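Local coordinates for protein glycoside Hydrolase (Bacteroides uniformis, PDB 5TA0) that probably hydrolyses agarose chains as a gut-bacterial glycoside hydrolase, and binds a neoagaro-oligosaccharide, at residues Val27-Asn32 with Leu461-Thr466. Numbering follows the deposited sequence. Where two conformers were deposited one is given.
Sequences VQLNLN and LSVNGT
Val27 O accepts the amide of Ser462 at 3.0 Å, the first of four backbone bonds that join 27-32 to 461-466 as parallel neighbours in the mixed sheet of the beta-sandwich domain. Leu29 bonds through both its polar backbone atoms: its N gives to Ser462 O, while its O takes Asn464 N at 2.8 Å in an almost straight bond (178° at the hydrogen). Leu31 N closes the series on Asn464 O, less straight at 149°, where the chain turns a corner at Leu31 and Asn32; there Asn32 ND2 is satisfied by Asn522 OD1. Gln28 and Asn30 turn their backbone bonds the other way, to Asn428 and Glu426 of the antiparallel strand 423-429.

On the face of Gln28 and Asn30, Asn30 ND2 donates to Gln28 OE1 at 3.1 Å and also to the Glu426 carboxylate. The extended Gln28 chain carries its amide out over this face, where OE1 takes a second, weak bond from Asn428 ND2. Shortening Gln28 to an alanine is likely to leave Asn30 ND2 with Glu426 but without its amide acceptor. On the reverse face Leu29 and Val463 lie side by side, and Leu31 CD2 reaches Val463 CG1 from the turn at 3.6 Å. Main-chain pairing thus ties the N-terminal strand into a domain formed mostly by sequence about 400 residues or more later, with amide and carboxylate groups meeting the side-chain donors beside it.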
ATOM      1  N   VAL A  27     -12.194  17.496 -15.332  0.50 17.16           N
ATOM      2  CA  VAL A  27     -12.283  16.173 -14.759  0.50 17.70           C
ATOM      3  C   VAL A  27     -13.487  15.490 -15.423  0.50 17.35           C
ATOM      4  O   VAL A  27     -14.611  15.978 -15.306  0.50 17.40           O
ATOM      5  CB  VAL A  27     -12.453  16.309 -13.231  0.50 18.70           C
ATOM      6  CG1 VAL A  27     -12.736  14.995 -12.575  0.50 19.91           C
ATOM      7  CG2 VAL A  27     -11.215  16.927 -12.607  0.50 18.41           C
ATOM      8  N   GLN A  28     -13.236  14.391 -16.133  1.00 16.53           N
ATOM      9  CA  GLN A  28     -14.242  13.711 -16.966  1.00 17.17           C
ATOM     10  C   GLN A  28     -14.523  12.308 -16.436  1.00 16.05           C
ATOM     11  O   GLN A  28     -13.584  11.558 -16.122  1.00 15.66           O
ATOM     12  CB  GLN A  28     -13.683  13.624 -18.389  1.00 20.06           C
ATOM     13  CG  GLN A  28     -14.594  13.045 -19.454  1.00 24.99           C
ATOM     14  CD  GLN A  28     -13.996  13.171 -20.856  1.00 28.23           C
ATOM     15  OE1 GLN A  28     -13.385  12.231 -21.368  1.00 30.42           O
ATOM     16  NE2 GLN A  28     -14.131  14.353 -21.460  1.00 30.96           N
ATOM     17  N   LEU A  29     -15.804  11.956 -16.348  1.00 13.98           N
ATOM     18  CA  LEU A  29     -16.276  10.636 -15.948  1.00 14.00           C
ATOM     19  C   LEU A  29     -17.007  10.046 -17.148  1.00 13.53           C
ATOM     20  O   LEU A  29     -18.056  10.577 -17.550  1.00 14.11           O
ATOM     21  CB  LEU A  29     -17.243  10.775 -14.776  1.00 14.20           C
ATOM     22  CG  LEU A  29     -18.109   9.595 -14.322  1.00 14.25           C
ATOM     23  CD1 LEU A  29     -17.277   8.372 -14.043  1.00 15.08           C
ATOM     24  CD2 LEU A  29     -18.909   9.947 -13.086  1.00 14.76           C
ATOM     25  N   ASN A  30     -16.469   8.984 -17.735  1.00 12.67           N
ATOM     26  CA  ASN A  30     -17.133   8.288 -18.835  1.00 13.79           C
ATOM     27  C   ASN A  30     -17.773   7.021 -18.279  1.00 12.87           C
ATOM     28  O   ASN A  30     -17.187   5.928 -18.337  1.00 12.39           O
ATOM     29  CB  ASN A  30     -16.147   8.009 -19.973  1.00 15.73           C
ATOM     30  CG  ASN A  30     -15.620   9.282 -20.611  1.00 18.25           C
ATOM     31  OD1 ASN A  30     -16.389  10.184 -20.915  1.00 24.26           O
ATOM     32  ND2 ASN A  30     -14.315   9.386 -20.761  1.00 20.12           N
ATOM     33  N   LEU A  31     -18.982   7.162 -17.722  1.00 12.40           N
ATOM     34  CA  LEU A  31     -19.556   6.107 -16.874  1.00 13.17           C
ATOM     35  C   LEU A  31     -20.112   4.897 -17.643  1.00 12.48           C
ATOM     36  O   LEU A  31     -20.510   3.933 -17.020  1.00 12.68           O
ATOM     37  CB  LEU A  31     -20.552   6.657 -15.831  1.00 13.64           C
ATOM     38  CG  LEU A  31     -21.613   7.663 -16.305  1.00 14.13           C
ATOM     39  CD1 LEU A  31     -22.462   7.097 -17.446  1.00 14.92           C
ATOM     40  CD2 LEU A  31     -22.532   8.127 -15.188  1.00 15.02           C
ATOM     41  N   ASN A  32     -20.091   4.944 -18.973  1.00 12.46           N
ATOM     42  CA  ASN A  32     -20.432   3.783 -19.810  1.00 12.73           C
ATOM     43  C   ASN A  32     -19.224   2.978 -20.290  1.00 12.32           C
ATOM     44  O   ASN A  32     -19.403   1.981 -20.979  1.00 12.45           O
ATOM     45  CB  ASN A  32     -21.237   4.242 -21.028  1.00 13.47           C
ATOM     46  CG  ASN A  32     -20.412   5.082 -21.977  1.00 13.94           C
ATOM     47  OD1 ASN A  32     -19.767   6.058 -21.564  1.00 15.47           O
ATOM     48  ND2 ASN A  32     -20.427   4.731 -23.256  1.00 15.91           N
ATOM     49  N   LEU A 461     -16.336  19.654 -13.891  1.00 16.39           N
ATOM     50  CA  LEU A 461     -16.762  18.249 -13.977  1.00 16.46           C
ATOM     51  C   LEU A 461     -17.649  17.988 -15.186  1.00 16.65           C
ATOM     52  O   LEU A 461     -18.617  18.725 -15.406  1.00 17.45           O
ATOM     53  CB  LEU A 461     -17.544  17.827 -12.724  1.00 17.79           C
ATOM     54  CG  LEU A 461     -16.806  17.880 -11.374  1.00 19.37           C
ATOM     55  CD1 LEU A 461     -16.605  19.285 -10.847  1.00 21.20           C
ATOM     56  CD2 LEU A 461     -17.560  17.060 -10.343  1.00 20.18           C
ATOM     57  N   SER A 462     -17.329  16.937 -15.946  1.00 16.24           N
ATOM     58  CA  SER A 462     -18.184  16.449 -17.040  1.00 17.07           C
ATOM     59  C   SER A 462     -18.523  14.985 -16.812  1.00 16.71           C
ATOM     60  O   SER A 462     -17.637  14.190 -16.532  1.00 16.26           O
ATOM     61  CB  SER A 462     -17.487  16.619 -18.386  1.00 18.36           C
ATOM     62  OG  SER A 462     -17.242  17.988 -18.653  1.00 22.04           O
ATOM     63  N   VAL A 463     -19.799  14.630 -16.916  1.00 16.05           N
ATOM     64  CA  VAL A 463     -20.248  13.251 -16.780  1.00 16.33           C
ATOM     65  C   VAL A 463     -20.834  12.839 -18.113  1.00 16.75           C
ATOM     66  O   VAL A 463     -21.828  13.425 -18.558  1.00 17.45           O
ATOM     67  CB  VAL A 463     -21.274  13.066 -15.649  1.00 16.47           C
ATOM     68  CG1 VAL A 463     -21.664  11.598 -15.518  1.00 17.17           C
ATOM     69  CG2 VAL A 463     -20.715  13.596 -14.329  1.00 17.41           C
ATOM     70  N   ASN A 464     -20.191  11.881 -18.775  1.00 16.49           N
ATOM     71  CA  ASN A 464     -20.544  11.461 -20.133  1.00 17.67           C
ATOM     72  C   ASN A 464     -21.003  10.031 -20.123  1.00 17.17           C
ATOM     73  O   ASN A 464     -20.634   9.243 -19.238  1.00 14.82           O
ATOM     74  CB  ASN A 464     -19.340  11.569 -21.071  1.00 20.04           C
ATOM     75  CG  ASN A 464     -18.685  12.938 -21.047  1.00 23.65           C
ATOM     76  OD1 ASN A 464     -17.471  13.058 -20.853  1.00 27.87           O
ATOM     77  ND2 ASN A 464     -19.481  13.975 -21.245  1.00 24.92           N
ATOM     78  N   GLY A 465     -21.804   9.683 -21.124  1.00 17.89           N
ATOM     79  CA  GLY A 465     -22.179   8.299 -21.357  1.00 19.36           C
ATOM     80  C   GLY A 465     -23.571   7.891 -20.964  1.00 20.81           C
ATOM     81  O   GLY A 465     -23.917   6.720 -21.103  1.00 22.73           O
ATOM     82  N   THR A 466     -24.362   8.833 -20.453  1.00 21.96           N
ATOM     83  CA  THR A 466     -25.782   8.595 -20.228  1.00 24.68           C
ATOM     84  C   THR A 466     -26.605   9.778 -20.720  1.00 25.17           C
ATOM     85  O   THR A 466     -26.147  10.913 -20.680  1.00 25.43           O
ATOM     86  CB  THR A 466     -26.103   8.322 -18.755  1.00 26.66           C
ATOM     87  OG1 THR A 466     -27.510   8.085 -18.619  1.00 28.50           O
ATOM     88  CG2 THR A 466     -25.680   9.483 -17.857  1.00 26.66           C
TER